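Local structure of uncharacterized protein aq_328 (Aquifex aeolicus, 1R4V) at residues A[34-37]-A[38-42]; A[125-128]-A[129-133]; A[160-163]-A[164-168]. The protein is of unknown function but adopts an ancestral histone fold and may, as its histone-fold relatives do, take part in protein heterodimerization. All coordinates share one frame; numbering follows the deposited sequence.

Contact 1 (A[34-37]-A[38-42]); sequences HYFR and TELDI. With CAC (cacodylate ion), chain D.
Phe36, near the C-terminal end of helix 29-40, packs its ring against Leu40 and Ile42. Its CB rests against Ile42 O at 3.5 Å. Further out the ring faces Leu40, whose methyl CD1 stands 3.7 Å above the ring plane, over the centre, as a CH-pi contact touching CG, CD1, CE1 and CZ. On the CD2 side Ile42 runs alongside, pointing the same way, with its CD1 3.9 Å from Phe36 CD2. Ala143 of helix 131-149 touches Phe36, Leu40 and Ile42 alike, so these side chains pack the helix end onto the long helix of this histone-fold chain. The chain departs from the helix at Asp41, where phi is +63°, and Ile42 N then turns back to Phe36 O in a nearly straight 2.9 Å hydrogen bond. Tyr35 carries the next patch: Glu39 crosses its ring at about a right angle, CB over one face near the rim and CG 3.4 Å from Tyr35 CE1. Leu40 CD1 also approaches the ring, obliquely. Replacing Tyr35 by an alanine would probably leave the CB and CG of Glu39 without their aromatic support and open a gap beside Ile100 and Met104. At His34 the carbonyl is gripped twice, by Thr38 N and by Thr38 OG1 from the opposite face of its plane; the hydroxyl sits 2.6 Å from His34 O because chi1 of 57° sets OG1 between the backbone N and carbonyl carbon. Thr38 CG2 lies over the His34 ring. At the edge of that ring ND1 donates to O2 of a cacodylate ion, probably from the crystallisation liquor, and the Arg37 guanidinium meets the same oxygen in its own plane, NH1 to O2 at 2.8 Å with an N-H...O angle of 168°.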
loop_
_atom_site.group_PDB
_atom_site.type_symbol
_atom_site.label_atom_id
_atom_site.label_comp_id
_atom_site.label_asym_id
_atom_site.label_seq_id
_atom_site.Cartn_x
_atom_site.Cartn_y
_atom_site.Cartn_z
ATOM N N HIS A 34 -1.318 -0.046 -16.091
ATOM C CA HIS A 34 -2.538 -0.261 -16.833
ATOM C C HIS A 34 -3.809 -0.024 -15.994
ATOM O O HIS A 34 -4.721 0.640 -16.472
ATOM C CB HIS A 34 -2.463 -1.648 -17.487
ATOM C CG HIS A 34 -3.538 -1.890 -18.480
ATOM N ND1 HIS A 34 -3.294 -1.945 -19.836
ATOM C CD2 HIS A 34 -4.866 -2.078 -18.316
ATOM C CE1 HIS A 34 -4.431 -2.183 -20.465
ATOM N NE2 HIS A 34 -5.398 -2.266 -19.567
ATOM N N TYR A 35 -3.912 -0.508 -14.760
ATOM C CA TYR A 35 -5.093 -0.226 -13.938
ATOM C C TYR A 35 -5.253 1.258 -13.511
ATOM O O TYR A 35 -6.356 1.815 -13.495
ATOM C CB TYR A 35 -5.062 -1.062 -12.641
ATOM C CG TYR A 35 -6.342 -0.936 -11.868
ATOM C CD1 TYR A 35 -7.444 -1.684 -12.224
ATOM C CD2 TYR A 35 -6.480 -0.037 -10.823
ATOM C CE1 TYR A 35 -8.639 -1.577 -11.536
ATOM C CE2 TYR A 35 -7.675 0.085 -10.125
ATOM C CZ TYR A 35 -8.748 -0.687 -10.491
ATOM O OH TYR A 35 -9.953 -0.599 -9.846
ATOM N N PHE A 36 -4.165 1.888 -13.087
ATOM C CA PHE A 36 -4.251 3.309 -12.709
ATOM C C PHE A 36 -4.714 4.209 -13.884
ATOM O O PHE A 36 -5.493 5.139 -13.706
ATOM C CB PHE A 36 -2.912 3.754 -12.130
ATOM C CG PHE A 36 -2.826 3.628 -10.625
ATOM C CD1 PHE A 36 -3.073 2.425 -9.994
ATOM C CD2 PHE A 36 -2.473 4.726 -9.833
ATOM C CE1 PHE A 36 -2.979 2.316 -8.604
ATOM C CE2 PHE A 36 -2.383 4.624 -8.454
ATOM C CZ PHE A 36 -2.649 3.409 -7.838
ATOM N N ARG A 37 -4.236 3.924 -15.089
ATOM C CA ARG A 37 -4.556 4.737 -16.258
ATOM C C ARG A 37 -6.012 4.512 -16.635
ATOM O O ARG A 37 -6.813 5.446 -16.671
ATOM C CB ARG A 37 -3.606 4.397 -17.398
ATOM C CG ARG A 37 -3.878 5.164 -18.673
ATOM C CD ARG A 37 -2.866 4.899 -19.791
ATOM N NE ARG A 37 -3.015 3.572 -20.397
ATOM C CZ ARG A 37 -2.222 2.508 -20.219
ATOM N NH1 ARG A 37 -2.529 1.391 -20.859
ATOM N NH2 ARG A 37 -1.138 2.524 -19.451
ATOM N N THR A 38 -6.369 3.254 -16.860
ATOM C CA THR A 38 -7.694 2.908 -17.387
ATOM C C THR A 38 -8.826 3.052 -16.376
ATOM O O THR A 38 -9.908 3.497 -16.746
ATOM C CB THR A 38 -7.668 1.478 -17.985
ATOM O OG1 THR A 38 -7.236 0.535 -16.985
ATOM C CG2 THR A 38 -6.605 1.389 -19.047
ATOM N N GLU A 39 -8.609 2.694 -15.111
ATOM C CA GLU A 39 -9.686 2.737 -14.115
ATOM C C GLU A 39 -9.677 3.950 -13.175
ATOM O O GLU A 39 -10.739 4.363 -12.708
ATOM C CB GLU A 39 -9.720 1.432 -13.302
ATOM C CG GLU A 39 -9.927 0.167 -14.134
ATOM C CD GLU A 39 -11.237 0.116 -14.932
ATOM O OE1 GLU A 39 -12.288 0.600 -14.439
ATOM O OE2 GLU A 39 -11.223 -0.425 -16.067
ATOM N N LEU A 40 -8.506 4.520 -12.889
ATOM C CA LEU A 40 -8.374 5.634 -11.942
ATOM C C LEU A 40 -7.982 6.984 -12.546
ATOM O O LEU A 40 -7.956 7.958 -11.813
ATOM C CB LEU A 40 -7.356 5.261 -10.853
ATOM C CG LEU A 40 -7.618 3.969 -10.083
ATOM C CD1 LEU A 40 -6.524 3.618 -9.059
ATOM C CD2 LEU A 40 -8.959 4.057 -9.395
ATOM N N ASP A 41 -7.696 7.050 -13.849
ATOM C CA ASP A 41 -7.305 8.264 -14.574
ATOM C C ASP A 41 -5.988 8.859 -14.074
ATOM O O ASP A 41 -5.849 10.084 -13.992
ATOM C CB ASP A 41 -8.410 9.338 -14.536
ATOM C CG ASP A 41 -9.691 8.905 -15.255
ATOM O OD1 ASP A 41 -10.784 9.043 -14.651
ATOM O OD2 ASP A 41 -9.710 8.415 -16.415
ATOM N N ILE A 42 -5.035 8.001 -13.727
ATOM C CA ILE A 42 -3.733 8.439 -13.264
ATOM C C ILE A 42 -2.698 7.786 -14.165
ATOM O O ILE A 42 -2.619 6.563 -14.253
ATOM C CB ILE A 42 -3.448 8.040 -11.811
ATOM C CG1 ILE A 42 -4.396 8.738 -10.832
ATOM C CG2 ILE A 42 -1.978 8.336 -11.500
ATOM C CD1 ILE A 42 -4.506 8.045 -9.492
HETATM AS AS CAC D . 0.956 -0.587 -20.592
HETATM O O1 CAC D . 1.668 0.990 -20.736
HETATM O O2 CAC D . -0.757 -0.663 -20.289
HETATM C C1 CAC D . 1.328 -1.646 -22.211
HETATM C C2 CAC D . 1.851 -1.335 -19.016
#

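Contact 2 (A[125-128]-A[129-133])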
loop_
_atom_site.group_PDB
_atom_site.type_symbol
_atom_site.label_atom_id
_atom_site.label_comp_id
_atom_site.label_asym_id
_atom_site.label_seq_id
_atom_site.Cartn_x
_atom_site.Cartn_y
_atom_site.Cartn_z
ATOM N N GLU A 125 0.831 -16.067 10.579
ATOM C CA GLU A 125 0.609 -16.418 9.183
ATOM C C GLU A 125 -0.757 -15.967 8.643
ATOM O O GLU A 125 -0.869 -15.600 7.463
ATOM C CB GLU A 125 0.855 -17.915 8.943
ATOM C CG GLU A 125 2.338 -18.265 8.813
ATOM C CD GLU A 125 3.040 -17.627 7.610
ATOM O OE1 GLU A 125 2.518 -17.666 6.466
ATOM O OE2 GLU A 125 4.146 -17.077 7.808
ATOM N N ASP A 126 -1.795 -15.951 9.475
ATOM C CA ASP A 126 -3.100 -15.479 9.006
ATOM C C ASP A 126 -3.045 -13.984 8.672
ATOM O O ASP A 126 -3.683 -13.539 7.723
ATOM C CB ASP A 126 -4.203 -15.787 10.005
ATOM C CG ASP A 126 -4.565 -17.270 10.071
ATOM O OD1 ASP A 126 -4.151 -18.108 9.224
ATOM O OD2 ASP A 126 -5.311 -17.694 10.979
ATOM N N LEU A 127 -2.272 -13.197 9.413
ATOM C CA LEU A 127 -2.085 -11.803 9.055
ATOM C C LEU A 127 -1.279 -11.714 7.742
ATOM O O LEU A 127 -1.611 -10.936 6.845
ATOM C CB LEU A 127 -1.404 -11.035 10.176
ATOM C CG LEU A 127 -0.945 -9.610 9.843
ATOM C CD1 LEU A 127 -2.029 -8.744 9.210
ATOM C CD2 LEU A 127 -0.451 -8.930 11.079
ATOM N N LYS A 128 -0.197 -12.480 7.630
ATOM C CA LYS A 128 0.632 -12.491 6.418
ATOM C C LYS A 128 -0.223 -12.718 5.190
ATOM O O LYS A 128 -0.039 -12.062 4.160
ATOM C CB LYS A 128 1.741 -13.532 6.512
ATOM C CG LYS A 128 3.021 -12.995 7.142
ATOM C CD LYS A 128 3.932 -12.367 6.068
ATOM C CE LYS A 128 4.683 -13.420 5.249
ATOM N NZ LYS A 128 4.955 -12.991 3.822
ATOM N N SER A 129 -1.182 -13.627 5.307
ATOM C CA SER A 129 -2.154 -13.894 4.246
ATOM C C SER A 129 -3.027 -12.709 3.875
ATOM O O SER A 129 -3.586 -12.705 2.796
ATOM C CB SER A 129 -3.079 -15.040 4.648
ATOM O OG SER A 129 -2.300 -16.220 4.746
ATOM N N GLU A 130 -3.171 -11.718 4.753
ATOM C CA GLU A 130 -3.936 -10.499 4.455
ATOM C C GLU A 130 -3.119 -9.374 3.850
ATOM O O GLU A 130 -3.686 -8.329 3.572
ATOM C CB GLU A 130 -4.589 -9.928 5.728
ATOM C CG GLU A 130 -5.820 -10.684 6.195
ATOM C CD GLU A 130 -6.916 -10.749 5.133
ATOM O OE1 GLU A 130 -7.307 -9.682 4.590
ATOM O OE2 GLU A 130 -7.382 -11.884 4.843
ATOM N N TYR A 131 -1.815 -9.542 3.688
ATOM C CA TYR A 131 -0.962 -8.464 3.216
ATOM C C TYR A 131 -1.372 -7.972 1.843
ATOM O O TYR A 131 -1.200 -6.795 1.528
ATOM C CB TYR A 131 0.495 -8.916 3.163
ATOM C CG TYR A 131 1.293 -8.847 4.426
ATOM C CD1 TYR A 131 0.712 -8.589 5.681
ATOM C CD2 TYR A 131 2.668 -9.027 4.369
ATOM C CE1 TYR A 131 1.490 -8.540 6.844
ATOM C CE2 TYR A 131 3.455 -8.954 5.517
ATOM C CZ TYR A 131 2.869 -8.704 6.742
ATOM O OH TYR A 131 3.696 -8.664 7.824
ATOM N N ARG A 132 -1.873 -8.858 0.987
ATOM C CA ARG A 132 -2.304 -8.398 -0.335
ATOM C C ARG A 132 -3.496 -7.439 -0.261
ATOM O O ARG A 132 -3.571 -6.467 -1.006
ATOM C CB ARG A 132 -2.560 -9.587 -1.268
ATOM C CG ARG A 132 -3.745 -10.475 -0.896
ATOM C CD ARG A 132 -3.901 -11.674 -1.850
ATOM N NE ARG A 132 -3.764 -11.209 -3.227
ATOM C CZ ARG A 132 -4.703 -10.543 -3.888
ATOM N NH1 ARG A 132 -4.449 -10.162 -5.130
ATOM N NH2 ARG A 132 -5.889 -10.263 -3.340
ATOM N N ASN A 133 -4.426 -7.691 0.658
ATOM C CA ASN A 133 -5.575 -6.816 0.856
ATOM C C ASN A 133 -5.155 -5.493 1.472
ATOM O O ASN A 133 -5.645 -4.459 1.076
ATOM C CB ASN A 133 -6.650 -7.502 1.676
ATOM C CG ASN A 133 -7.202 -8.705 0.936
ATOM O OD1 ASN A 133 -7.370 -8.671 -0.290
ATOM N ND2 ASN A 133 -7.435 -9.785 1.669
HETATM O O HOH W 1 0.418 -16.783 5.302
HETATM O O HOH W 2 -3.284 -18.275 6.635
HETATM O O HOH W 3 -1.031 -11.620 1.079
#
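Tyr131 and Lys128 form the inner shell of this contact. Lys128 CA lies 3.9 Å above the Tyr131 ring plane, offset toward the rim, a CH-pi contact made by the backbone carbon itself. The bend at chi2 (-88°) turns the lysine chain so that Lys128 CD comes 3.5 Å from Tyr131 CE2. Leu127 crosses the tyrosine obliquely, its CG 4.0 Å from Tyr131 CE1. The backbone explains why these groups come together: Lys128 to Tyr131 is a type I beta turn, closed by Tyr131 N to Lys128 O at 3.1 Å. The donor stands 61° out of the carbonyl plane, so the bond comes from above it. A shorter bond, Glu130 N to Leu127 O at 2.7 Å, likewise approaches from above its carbonyl, while Ser129 N meets Glu125 O in the ordinary helical manner.

Water makes the next shell. One molecule accepts from Ser129 OG at 2.8 Å and donates to both the carbonyl O and OE1 of Glu125; a second donates to Ser129 OG and to Asp126 OD1, so the serine hydroxyl is tied to two acidic residues. A third joins Lys128 O to Arg132 N, bridging the turn to the first turn of the next helix. Just ahead of that helix, Glu130 OE1 receives Asn133 ND2 at 2.9 Å along a nearly straight N-H...O line of 171°, though from above the carboxylate plane.

Helix 125-128, just after strand 122-123, is thus joined to helix 131-149 by this turn. Tyr131 meets Phe60 of helix 46-62 edge-to-face, Glu130 and Asn133 touch Gln98 of helix 88-98, and Arg132 makes a salt bridge to Asp107 of helix 106-113.

Contact 3 (A[160-163]-A[164-168]). With ZN (zinc ion), chain B.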
loop_
_atom_site.group_PDB
_atom_site.type_symbol
_atom_site.label_atom_id
_atom_site.label_comp_id
_atom_site.label_asym_id
_atom_site.label_seq_id
_atom_site.Cartn_x
_atom_site.Cartn_y
_atom_site.Cartn_z
HETATM N N MSE A 160 4.362 13.631 -6.542
HETATM C CA MSE A 160 4.371 12.365 -5.822
HETATM C C MSE A 160 5.081 12.448 -4.480
HETATM O O MSE A 160 4.646 11.826 -3.504
HETATM C CB MSE A 160 5.077 11.310 -6.665
HETATM C CG MSE A 160 4.260 10.952 -7.901
HETATM SE SE MSE A 160 2.424 10.269 -7.413
HETATM C CE MSE A 160 2.812 9.104 -6.107
ATOM N N GLU A 161 6.192 13.187 -4.444
ATOM C CA GLU A 161 6.876 13.462 -3.186
ATOM C C GLU A 161 5.965 14.169 -2.199
ATOM O O GLU A 161 5.984 13.863 -1.001
ATOM C CB GLU A 161 8.157 14.265 -3.416
ATOM C CG GLU A 161 9.243 13.473 -4.129
ATOM C CD GLU A 161 10.472 14.324 -4.428
ATOM O OE1 GLU A 161 10.848 15.138 -3.603
ATOM O OE2 GLU A 161 11.068 14.205 -5.511
ATOM N N PHE A 162 5.148 15.093 -2.680
ATOM C CA PHE A 162 4.139 15.731 -1.832
ATOM C C PHE A 162 3.040 14.774 -1.343
ATOM O O PHE A 162 2.643 14.833 -0.191
ATOM C CB PHE A 162 3.517 16.894 -2.597
ATOM C CG PHE A 162 2.406 17.598 -1.853
ATOM C CD1 PHE A 162 2.661 18.279 -0.671
ATOM C CD2 PHE A 162 1.106 17.604 -2.351
ATOM C CE1 PHE A 162 1.645 18.943 0.004
ATOM C CE2 PHE A 162 0.079 18.270 -1.680
ATOM C CZ PHE A 162 0.359 18.945 -0.498
ATOM N N VAL A 163 2.546 13.886 -2.200
ATOM C CA VAL A 163 1.584 12.851 -1.794
ATOM C C VAL A 163 2.155 11.992 -0.657
ATOM O O VAL A 163 1.487 11.797 0.349
ATOM C CB VAL A 163 1.119 11.981 -3.003
ATOM C CG1 VAL A 163 0.369 10.717 -2.596
ATOM C CG2 VAL A 163 0.239 12.799 -3.947
ATOM N N ALA A 164 3.381 11.505 -0.796
ATOM C CA ALA A 164 4.026 10.743 0.262
ATOM C C ALA A 164 4.110 11.483 1.604
ATOM O O ALA A 164 3.899 10.860 2.650
ATOM C CB ALA A 164 5.409 10.303 -0.144
ATOM N N GLN A 165 4.417 12.777 1.563
ATOM C CA GLN A 165 4.439 13.641 2.738
ATOM C C GLN A 165 3.092 13.731 3.428
ATOM O O GLN A 165 2.998 13.600 4.651
ATOM C CB GLN A 165 4.875 15.050 2.364
ATOM C CG GLN A 165 6.351 15.170 2.080
ATOM C CD GLN A 165 6.825 16.618 1.894
ATOM O OE1 GLN A 165 7.458 17.164 2.799
ATOM N NE2 GLN A 165 6.498 17.246 0.756
ATOM N N ILE A 166 2.028 13.973 2.672
ATOM C CA ILE A 166 0.721 14.128 3.305
ATOM C C ILE A 166 0.137 12.804 3.752
ATOM O O ILE A 166 -0.598 12.776 4.725
ATOM C CB ILE A 166 -0.274 14.983 2.491
ATOM C CG1 ILE A 166 -0.662 14.328 1.183
ATOM C CG2 ILE A 166 0.308 16.381 2.264
ATOM C CD1 ILE A 166 -1.627 15.182 0.375
ATOM N N VAL A 167 0.468 11.716 3.067
ATOM C CA VAL A 167 0.070 10.390 3.503
ATOM C C VAL A 167 0.731 10.057 4.834
ATOM O O VAL A 167 0.070 9.574 5.748
ATOM C CB VAL A 167 0.411 9.333 2.450
ATOM C CG1 VAL A 167 0.426 7.934 3.031
ATOM C CG2 VAL A 167 -0.585 9.450 1.308
ATOM N N ASP A 168 2.024 10.315 4.944
ATOM C CA ASP A 168 2.764 10.077 6.186
ATOM C C ASP A 168 2.080 10.722 7.410
ATOM O O ASP A 168 2.121 10.142 8.491
ATOM C CB ASP A 168 4.228 10.504 6.000
ATOM C CG ASP A 168 5.008 10.547 7.305
ATOM O OD1 ASP A 168 5.376 9.466 7.816
ATOM O OD2 ASP A 168 5.283 11.624 7.875
HETATM ZN ZN ZN B . 12.052 16.604 -4.522
#
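From Met160 to Val167 the backbone is regular alpha-helix, with Ala164 N, Gln165 N, Ile166 N and Val167 N bonded to the carbonyls of Met160, Glu161, Phe162 and Val163; the last of these bonds is 2.9 Å from Val167 N to Val163 O and runs nearly along the C=O axis. One turn apart, Phe162 and Ile166 make the main side-chain contact. With CG anti to the backbone N, chi1 177° carries the Phe162 ring outward and slightly toward the C-terminal end, where Ile166 crosses it obliquely and can reach its face. The methyl CG2 comes over the ring face 29° off the normal and lies 3.7 Å from Phe162 CE1, a CH-pi contact. The other branch of the isoleucine, through CD1, comes near Phe162 CE2, while Gln165 NE2 approaches the ring at its edge, 4.2 Å from Phe162 CD1. The carbon chain of Gln165 lies against the backbone of the preceding turn, its CG 3.4 Å from Glu161 O.

On a different side of the helix, Val163 CG1 and Val167 CG2 meet at 4.2 Å. That side is buried: Val167 touches His142 of helix 131-149, and Met160, present as selenomethionine, reaches Leu51 and Leu52 of helix 46-62 as well as Ile146. Glu161 turns outward instead, its chain extended beyond CG. Its OE1 binds a zinc ion at 2.1 Å, with OE2 farther from the metal at 2.8 Å, and Glu158 of the same helix supplies a second carboxylate. The uneven distances make OE1 the main ligand atom. Two carboxylates three residues apart would probably repel each other without the metal, and the zinc charge is likely to offset them and hold Glu161 in its extended pose.

The three contacts follow in series along one chain and none touches another. Contact 1 comes closest to contact 3, with nearest atoms about 6 Å apart and centres about 20 Å apart. Contact 2 lies about 25 Å, centre to centre, from each of the others, and is on the opposite side of the chain's centre from contact 3. Helix 131-149 ties them together: it begins in contact 2, its Ala143 and Ile146 pack on contact 1, and Ile146 also meets Met160 of contact 3. Separate zinc ions lie by two of them: one is bound by Glu161 in contact 3, another is about 4 Å from the Arg37 side chain in contact 1.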